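Trichothecene 3-O-acetyltransferase (Gibberella zeae, PDB 2RKV) transfers an acetyl group from acetyl coenzyme A to the C3 hydroxyl of trichothecene mycotoxins such as deoxynivalenol and T-2, as a BAHD-superfamily enzyme. Local coordinates at residues Q140-K145 / I149-G154. Numbering follows the deposited sequence.
Sequences QLNFIK and ILTVNG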
ATOM      1  N   GLN A 140      15.362  -6.087  -4.842  1.00 10.03           N
ATOM      2  CA  GLN A 140      16.686  -5.874  -4.273  1.00  9.91           C
ATOM      3  C   GLN A 140      16.919  -6.872  -3.149  1.00 10.17           C
ATOM      4  O   GLN A 140      16.075  -7.031  -2.257  1.00  9.94           O
ATOM      5  CB  GLN A 140      16.858  -4.430  -3.783  1.00  9.93           C
ATOM      6  CG  GLN A 140      18.292  -4.094  -3.326  1.00  9.70           C
ATOM      7  CD  GLN A 140      18.629  -2.630  -3.504  1.00 11.18           C
ATOM      8  OE1 GLN A 140      18.377  -2.052  -4.560  1.00 12.71           O
ATOM      9  NE2 GLN A 140      19.213  -2.021  -2.468  1.00 11.45           N
ATOM     10  N   LEU A 141      18.048  -7.573  -3.233  1.00  9.84           N
ATOM     11  CA  LEU A 141      18.504  -8.457  -2.166  1.00  9.84           C
ATOM     12  C   LEU A 141      19.627  -7.733  -1.448  1.00 10.17           C
ATOM     13  O   LEU A 141      20.647  -7.448  -2.056  1.00  9.97           O
ATOM     14  CB  LEU A 141      19.048  -9.774  -2.733  1.00 10.02           C
ATOM     15  CG  LEU A 141      18.023 -10.732  -3.346  1.00 10.52           C
ATOM     16  CD1 LEU A 141      18.718 -11.899  -4.068  1.00 10.26           C
ATOM     17  CD2 LEU A 141      17.057 -11.251  -2.290  1.00 11.16           C
ATOM     18  N   ASN A 142      19.426  -7.448  -0.164  1.00  9.49           N
ATOM     19  CA  ASN A 142      20.418  -6.736   0.640  1.00  9.73           C
ATOM     20  C   ASN A 142      21.007  -7.678   1.676  1.00  9.72           C
ATOM     21  O   ASN A 142      20.279  -8.170   2.544  1.00  9.18           O
ATOM     22  CB  ASN A 142      19.770  -5.549   1.360  1.00  9.81           C
ATOM     23  CG  ASN A 142      19.071  -4.599   0.415  1.00  9.72           C
ATOM     24  OD1 ASN A 142      19.703  -3.730  -0.193  1.00  9.00           O
ATOM     25  ND2 ASN A 142      17.745  -4.749   0.289  1.00 10.21           N
ATOM     26  N   PHE A 143      22.311  -7.943   1.595  1.00  9.78           N
ATOM     27  CA  PHE A 143      22.974  -8.706   2.650  1.00  9.87           C
ATOM     28  C   PHE A 143      23.278  -7.762   3.806  1.00 10.21           C
ATOM     29  O   PHE A 143      23.939  -6.746   3.611  1.00 10.37           O
ATOM     30  CB  PHE A 143      24.315  -9.323   2.209  1.00  9.85           C
ATOM     31  CG  PHE A 143      24.284 -10.057   0.896  1.00 10.07           C
ATOM     32  CD1 PHE A 143      23.111 -10.598   0.363  1.00 10.60           C
ATOM     33  CD2 PHE A 143      25.469 -10.233   0.206  1.00 11.33           C
ATOM     34  CE1 PHE A 143      23.131 -11.285  -0.846  1.00 11.39           C
ATOM     35  CE2 PHE A 143      25.504 -10.920  -0.998  1.00 12.87           C
ATOM     36  CZ  PHE A 143      24.328 -11.438  -1.532  1.00 11.52           C
ATOM     37  N   ILE A 144      22.799  -8.084   5.001  1.00 10.34           N
ATOM     38  CA  ILE A 144      23.183  -7.321   6.187  1.00 10.55           C
ATOM     39  C   ILE A 144      23.819  -8.271   7.199  1.00 10.93           C
ATOM     40  O   ILE A 144      23.698  -9.502   7.080  1.00 10.76           O
ATOM     41  CB  ILE A 144      21.978  -6.573   6.820  1.00 10.76           C
ATOM     42  CG1 ILE A 144      20.986  -7.577   7.433  1.00 10.89           C
ATOM     43  CG2 ILE A 144      21.322  -5.633   5.784  1.00 10.37           C
ATOM     44  CD1 ILE A 144      19.888  -6.928   8.300  1.00 11.01           C
ATOM     45  N   LYS A 145      24.516  -7.717   8.187  1.00 11.48           N
ATOM     46  CA  LYS A 145      25.134  -8.566   9.189  1.00 11.99           C
ATOM     47  C   LYS A 145      24.056  -9.456   9.806  1.00 12.23           C
ATOM     48  O   LYS A 145      23.078  -8.956  10.378  1.00 12.47           O
ATOM     49  CB  LYS A 145      25.842  -7.739  10.259  1.00 12.41           C
ATOM     50  CG  LYS A 145      26.514  -8.598  11.319  1.00 14.27           C
ATOM     51  CD  LYS A 145      27.263  -7.748  12.332  1.00 18.55           C
ATOM     52  CE  LYS A 145      27.889  -8.633  13.403  1.00 21.11           C
ATOM     53  NZ  LYS A 145      28.690  -7.835  14.381  1.00 23.98           N
ATOM     54  N   ILE A 149      17.653  -8.620   3.650  1.00 10.48           N
ATOM     55  CA  ILE A 149      16.442  -7.832   3.414  1.00 10.75           C
ATOM     56  C   ILE A 149      16.082  -7.944   1.947  1.00 10.96           C
ATOM     57  O   ILE A 149      16.859  -7.537   1.079  1.00  9.91           O
ATOM     58  CB  ILE A 149      16.609  -6.334   3.807  1.00 11.46           C
ATOM     59  CG1 ILE A 149      16.922  -6.201   5.298  1.00 10.87           C
ATOM     60  CG2 ILE A 149      15.345  -5.528   3.423  1.00 10.63           C
ATOM     61  CD1 ILE A 149      17.384  -4.808   5.696  1.00 11.50           C
ATOM     62  N   LEU A 150      14.905  -8.507   1.683  1.00 10.22           N
ATOM     63  CA  LEU A 150      14.379  -8.584   0.331  1.00 10.85           C
ATOM     64  C   LEU A 150      13.389  -7.450   0.151  1.00 10.13           C
ATOM     65  O   LEU A 150      12.428  -7.350   0.907  1.00 11.05           O
ATOM     66  CB  LEU A 150      13.672  -9.925   0.100  1.00 10.40           C
ATOM     67  CG  LEU A 150      12.791 -10.019  -1.159  1.00 12.63           C
ATOM     68  CD1 LEU A 150      13.598  -9.778  -2.440  1.00 13.38           C
ATOM     69  CD2 LEU A 150      12.063 -11.350  -1.225  1.00 12.49           C
ATOM     70  N   THR A 151      13.614  -6.602  -0.849  1.00  9.35           N
ATOM     71  CA  THR A 151      12.690  -5.500  -1.109  1.00  9.12           C
ATOM     72  C   THR A 151      12.067  -5.660  -2.490  1.00  9.56           C
ATOM     73  O   THR A 151      12.762  -5.944  -3.464  1.00  9.05           O
ATOM     74  CB  THR A 151      13.387  -4.133  -0.989  1.00  9.59           C
ATOM     75  OG1 THR A 151      13.948  -4.001   0.325  1.00  9.16           O
ATOM     76  CG2 THR A 151      12.390  -2.972  -1.260  1.00  9.91           C
ATOM     77  N   VAL A 152      10.748  -5.488  -2.555  1.00  9.21           N
ATOM     78  CA  VAL A 152      10.044  -5.570  -3.829  1.00  9.76           C
ATOM     79  C   VAL A 152       9.344  -4.249  -4.105  1.00 10.31           C
ATOM     80  O   VAL A 152       8.591  -3.763  -3.254  1.00 10.04           O
ATOM     81  CB  VAL A 152       8.988  -6.698  -3.825  1.00 10.35           C
ATOM     82  CG1 VAL A 152       8.350  -6.827  -5.194  1.00 10.51           C
ATOM     83  CG2 VAL A 152       9.601  -8.038  -3.374  1.00 10.64           C
ATOM     84  N   ASN A 153       9.607  -3.683  -5.286  1.00 10.16           N
ATOM     85  CA  ASN A 153       8.928  -2.495  -5.810  1.00 10.61           C
ATOM     86  C   ASN A 153       7.943  -2.915  -6.880  1.00 10.71           C
ATOM     87  O   ASN A 153       8.291  -3.699  -7.761  1.00 10.98           O
ATOM     88  CB  ASN A 153       9.928  -1.553  -6.489  1.00 10.56           C
ATOM     89  CG  ASN A 153      10.699  -0.701  -5.506  1.00 11.17           C
ATOM     90  OD1 ASN A 153      11.048  -1.146  -4.419  1.00 11.13           O
ATOM     91  ND2 ASN A 153      10.953   0.543  -5.890  1.00 13.43           N
ATOM     92  N   GLY A 154       6.721  -2.389  -6.813  1.00 10.56           N
ATOM     93  CA  GLY A 154       5.734  -2.605  -7.876  1.00 10.45           C
ATOM     94  C   GLY A 154       5.249  -1.279  -8.433  1.00 10.81           C
ATOM     95  O   GLY A 154       4.896  -0.377  -7.670  1.00 10.33           O
TER
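With chi1 at -56°, the side chain of Asn142 swings beside its own backbone N, and a chi2 of -83° turns ND2 back over the carbonyl of Ile149. These torsions add a second bond to the backbone one at Ile149 O: Asn142 N donates at 2.9 Å, and Asn142 ND2 reaches it from the other face of the carbonyl plane at 3.0 Å, well above that plane. Ile149 N returns a bond to Asn142 O. Two residues along, Gln140 and Thr151 form the next hydrogen-bonded pair, Gln140 N to Thr151 O and Thr151 N to Gln140 O, both 2.9 Å. Leu141 and Leu150 make the non-hydrogen-bonded pair between them; their side chains leave by the opposite face and meet through CD2 of Leu141 and CD1 of Leu150, 3.8 Å apart, against Phe42 of helix 35-52. Near the turn, Ile144 CG2 rests 4.0 Å from Ile149 CD1. Gln140 NE2 lies nearly straight on a lone pair of Asn142 OD1 (2.9 Å); with ND2 bonded to Ile149 O and Ile116 O, this holds the amide at both ends. Ile116 O also accepts from Thr151 OG1, itself further hydrogen-bonded with Ser24 OG. This antiparallel hairpin, central in the mixed sheet of the N-terminal domain, thus carries buried Gln140, Asn142 and Thr151 beside Ile149 on one face, their polar groups tied together through Ile116 O and the Gln140-Asn142 bond, and leucines facing a helix on the other.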